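Local coordinates for protein adenylyltransferase (Bartonella henselae str. Houston-1, PDB 5NH2) that transfers AMP from ATP onto tyrosine or threonine residues of host target proteins through its Fic domain, as a virulence factor of the bacterium, at residues Ala259-Lys263 with Gly264-Ile268; Gln203-Phe206 with Glu207-Asn211. One frame throughout, in Å; residues are numbered along the deposited sequence.

Interaction 1 (Ala259-Lys263 with Gly264-Ile268); sequences ALNVK and GAYII
Val262 and Ile267 meet obliquely on one face of a tight hairpin, CG2 of Val262 resting 4.0 Å from CG1 of Ile267. Each of these two carbons stands beside its own backbone N and anti to the carbonyl carbon, which brings the branches together diagonally across the two strands. Leu260, directly opposite Ile267, touches it near the backbone, CB to CB at 4.2 Å, and turns the rest of its side chain elsewhere. Tyr246 of strand 245-253 packs on both Val262 and Ile267 and extends this apolar patch.

The other face carries Ala259, Asn261, Tyr266 and Ile268. CD1 of Ile268 extends toward the neighbouring strand, to CB of Ala259, 3.9 Å away, while Leu217, Leu218 and Phe221 of helix 212-227 pack against the same isoleucine. The amide end of Asn261 sits over one face of the Tyr266 ring, near CE1, and that ring also meets the ring of Phe221, their planes about 45° apart.

Two pairs of backbone hydrogen bonds hold the strands in register. Ile267 N bonds to Leu260 O (2.9 Å) and Leu260 N returns the bond to Ile267 O; Val262 and Ala265 form the second pair. With Lys263 and Gly264 at its corners, this is a two-residue beta hairpin closed by a type I' turn, within the intracellular delivery domain.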
# COMPACT_ATOMS: atom_id res chain seq x y z
N ALA A 259 -1.23 -17.20 -16.57
CA ALA A 259 -2.38 -16.40 -16.20
C ALA A 259 -3.63 -16.97 -16.84
O ALA A 259 -3.62 -17.39 -18.01
CB ALA A 259 -2.21 -14.93 -16.63
N LEU A 260 -4.69 -16.97 -16.04
CA LEU A 260 -6.04 -17.39 -16.38
C LEU A 260 -6.98 -16.21 -16.19
O LEU A 260 -6.77 -15.36 -15.30
CB LEU A 260 -6.44 -18.55 -15.47
CG LEU A 260 -7.51 -19.52 -15.90
CD1 LEU A 260 -7.41 -19.71 -17.40
CD2 LEU A 260 -7.24 -20.83 -15.18
N ASN A 261 -8.03 -16.13 -17.00
CA ASN A 261 -8.95 -15.00 -16.94
C ASN A 261 -10.35 -15.50 -16.58
O ASN A 261 -10.97 -16.21 -17.38
CB ASN A 261 -8.95 -14.25 -18.26
CG ASN A 261 -9.75 -13.02 -18.19
OD1 ASN A 261 -9.62 -12.26 -17.24
ND2 ASN A 261 -10.62 -12.80 -19.18
N VAL A 262 -10.83 -15.18 -15.38
CA VAL A 262 -12.07 -15.76 -14.85
C VAL A 262 -13.04 -14.63 -14.50
O VAL A 262 -12.85 -13.93 -13.49
CB VAL A 262 -11.82 -16.65 -13.62
CG1 VAL A 262 -13.15 -17.13 -13.06
CG2 VAL A 262 -10.93 -17.86 -13.97
N LYS A 263 -14.09 -14.48 -15.30
CA LYS A 263 -15.09 -13.44 -15.07
C LYS A 263 -14.43 -12.07 -14.82
O LYS A 263 -14.81 -11.32 -13.92
CB LYS A 263 -16.03 -13.83 -13.92
CG LYS A 263 -16.90 -15.06 -14.25
CD LYS A 263 -17.89 -15.45 -13.16
CE LYS A 263 -18.63 -16.77 -13.53
NZ LYS A 263 -19.83 -16.66 -14.45
N GLY A 264 -13.42 -11.76 -15.64
CA GLY A 264 -12.72 -10.49 -15.56
C GLY A 264 -11.53 -10.46 -14.62
O GLY A 264 -10.71 -9.55 -14.72
N ALA A 265 -11.43 -11.41 -13.69
CA ALA A 265 -10.31 -11.48 -12.76
C ALA A 265 -9.10 -12.16 -13.40
O ALA A 265 -9.23 -13.06 -14.22
CB ALA A 265 -10.73 -12.24 -11.50
N TYR A 266 -7.90 -11.76 -12.95
CA TYR A 266 -6.66 -12.47 -13.32
C TYR A 266 -6.20 -13.41 -12.19
O TYR A 266 -5.92 -12.95 -11.07
CB TYR A 266 -5.54 -11.48 -13.67
CG TYR A 266 -5.80 -10.68 -14.90
CD1 TYR A 266 -5.66 -11.24 -16.15
CD2 TYR A 266 -6.15 -9.34 -14.81
CE1 TYR A 266 -5.89 -10.49 -17.30
CE2 TYR A 266 -6.37 -8.59 -15.94
CZ TYR A 266 -6.24 -9.17 -17.18
OH TYR A 266 -6.47 -8.43 -18.31
N ILE A 267 -6.07 -14.70 -12.52
CA ILE A 267 -5.64 -15.77 -11.62
C ILE A 267 -4.26 -16.24 -12.09
O ILE A 267 -4.13 -16.76 -13.20
CB ILE A 267 -6.64 -16.96 -11.64
CG1 ILE A 267 -8.08 -16.46 -11.56
CG2 ILE A 267 -6.38 -17.89 -10.48
CD1 ILE A 267 -8.36 -15.55 -10.34
N ILE A 268 -3.23 -16.06 -11.24
CA ILE A 268 -1.86 -16.47 -11.58
C ILE A 268 -1.57 -17.83 -10.96
O ILE A 268 -1.97 -18.10 -9.82
CB ILE A 268 -0.80 -15.43 -11.14
CG1 ILE A 268 -1.22 -14.00 -11.50
CG2 ILE A 268 0.58 -15.73 -11.77
CD1 ILE A 268 -1.66 -13.85 -12.89

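Interaction 2 (Gln203-Phe206 with Glu207-Asn211); sequences QHLF and EDISN
Ser210 OG hydrogen-bonds to Phe206 O across 2.6 Å, approaching 25° out of the carbonyl plane. A chi1 of 59° sets OG between its own backbone N and carbonyl carbon, the placement from which it can reach back to Phe206 O. Two residues earlier in the helix, the imidazole of His204 and the carboxylate of Asp208 cross at a slant, their planes 82° apart. NE2 of His204 comes within 3.3 Å of OD2 of Asp208, but the angle is too poor for a hydrogen bond. On the buried side CD2 of Leu205 touches CD1 of Ile209 at 4.0 Å, the two side chains meeting obliquely.

The backbone beneath is the C-terminal part of helix 200-208. Asp208 N bonds to His204 O at 3.0 Å, whereas Ile209 N to Leu205 O is stretched to 3.4 Å and weak. The chain then turns into helix 212-227, with Asn211 as its N-cap, and ND2 of Asn211 reaches back to the syn side of Glu207 OE2 at 3.0 Å, tying the junction between the two helices.

Farther out, Val239 of the intracellular delivery domain takes both polar ends: its O accepts from His204 NE2 and its N donates to Asp208 OD2, which also forms a salt bridge with Arg185. Arg133 likewise serves two residues, pairing with Glu207 OE1 and hydrogen-bonding to Ser210 OG, where Asn137 is a further partner. Phe206 sets its ring edge-to-face with that of Phe144, against helix 133-150.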
# COMPACT_ATOMS: atom_id res chain seq x y z
N GLN A 203 -6.73 -12.79 4.33
CA GLN A 203 -5.72 -13.84 4.51
C GLN A 203 -5.06 -14.24 3.17
O GLN A 203 -3.85 -14.46 3.11
CB GLN A 203 -6.36 -15.07 5.20
CG GLN A 203 -6.83 -14.86 6.67
CD GLN A 203 -7.94 -15.86 7.10
OE1 GLN A 203 -8.48 -16.59 6.26
NE2 GLN A 203 -8.29 -15.89 8.40
N HIS A 204 -5.85 -14.35 2.08
CA HIS A 204 -5.33 -14.71 0.76
C HIS A 204 -4.44 -13.59 0.20
O HIS A 204 -3.33 -13.86 -0.32
CB HIS A 204 -6.51 -15.03 -0.17
CG HIS A 204 -6.12 -15.42 -1.56
ND1 HIS A 204 -7.01 -15.40 -2.62
CD2 HIS A 204 -4.94 -15.86 -2.08
CE1 HIS A 204 -6.39 -15.79 -3.73
NE2 HIS A 204 -5.14 -16.07 -3.43
N LEU A 205 -4.88 -12.33 0.38
CA LEU A 205 -4.05 -11.17 0.09
C LEU A 205 -2.67 -11.28 0.76
O LEU A 205 -1.64 -11.21 0.08
CB LEU A 205 -4.78 -9.89 0.52
CG LEU A 205 -4.21 -8.54 0.03
CD1 LEU A 205 -5.30 -7.50 -0.05
CD2 LEU A 205 -3.14 -8.03 0.91
N PHE A 206 -2.63 -11.40 2.12
CA PHE A 206 -1.35 -11.48 2.85
C PHE A 206 -0.51 -12.69 2.40
O PHE A 206 0.74 -12.61 2.41
CB PHE A 206 -1.56 -11.54 4.38
CG PHE A 206 -1.67 -10.16 5.08
CD1 PHE A 206 -2.67 -9.22 4.73
CD2 PHE A 206 -0.82 -9.84 6.14
CE1 PHE A 206 -2.77 -7.99 5.39
CE2 PHE A 206 -0.89 -8.59 6.82
CZ PHE A 206 -1.85 -7.67 6.44
N GLU A 207 -1.16 -13.80 2.00
CA GLU A 207 -0.40 -14.97 1.53
C GLU A 207 0.31 -14.69 0.19
O GLU A 207 1.51 -14.98 0.04
CB GLU A 207 -1.32 -16.19 1.43
CG GLU A 207 -0.77 -17.31 0.53
CD GLU A 207 0.31 -18.18 1.19
OE1 GLU A 207 0.59 -18.04 2.42
OE2 GLU A 207 0.89 -19.02 0.44
N ASP A 208 -0.40 -14.11 -0.78
CA ASP A 208 0.18 -13.85 -2.10
C ASP A 208 1.40 -12.93 -2.04
O ASP A 208 2.32 -13.05 -2.88
CB ASP A 208 -0.89 -13.24 -3.02
CG ASP A 208 -1.85 -14.28 -3.54
OD1 ASP A 208 -1.71 -15.47 -3.16
OD2 ASP A 208 -2.76 -13.92 -4.33
N ILE A 209 1.41 -11.96 -1.12
CA ILE A 209 2.47 -10.94 -1.06
C ILE A 209 3.54 -11.24 0.01
O ILE A 209 4.41 -10.39 0.26
CB ILE A 209 1.87 -9.55 -0.87
CG1 ILE A 209 1.32 -9.45 0.55
CG2 ILE A 209 0.74 -9.36 -1.88
CD1 ILE A 209 0.83 -8.05 0.87
N SER A 210 3.46 -12.39 0.68
CA SER A 210 4.47 -12.86 1.64
C SER A 210 5.18 -14.12 1.17
O SER A 210 6.36 -14.32 1.47
CB SER A 210 3.89 -13.07 3.06
OG SER A 210 2.84 -14.01 3.05
N ASN A 211 4.44 -15.10 0.65
CA ASN A 211 5.04 -16.29 0.08
C ASN A 211 6.00 -15.95 -1.06
O ASN A 211 5.57 -15.42 -2.10
CB ASN A 211 3.95 -17.24 -0.41
CG ASN A 211 4.47 -18.66 -0.63
OD1 ASN A 211 5.54 -18.85 -1.19
ND2 ASN A 211 3.72 -19.65 -0.15

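Overall arrangement
Both contacts are local, their centres about 17 Å apart and their nearest atoms about 7 Å, without touching. Interaction 2 is the more buried and lies nearer the middle of the chain; interaction 1 is partly buried, running from a sheltered strand end to an exposed turn. Backbone bonds between strands and small apolar patches make up interaction 1, whereas interaction 2, at a helix junction, adds side-chain hydrogen bonds and salt bridges to helix backbone bonds and a small apolar contact. Two elements link them: strand 237-239 flanks the hairpin through 265-268 and meets 203-211 through Val239, while helix 212-227 starts just after interaction 2 and packs against Ile268 in interaction 1.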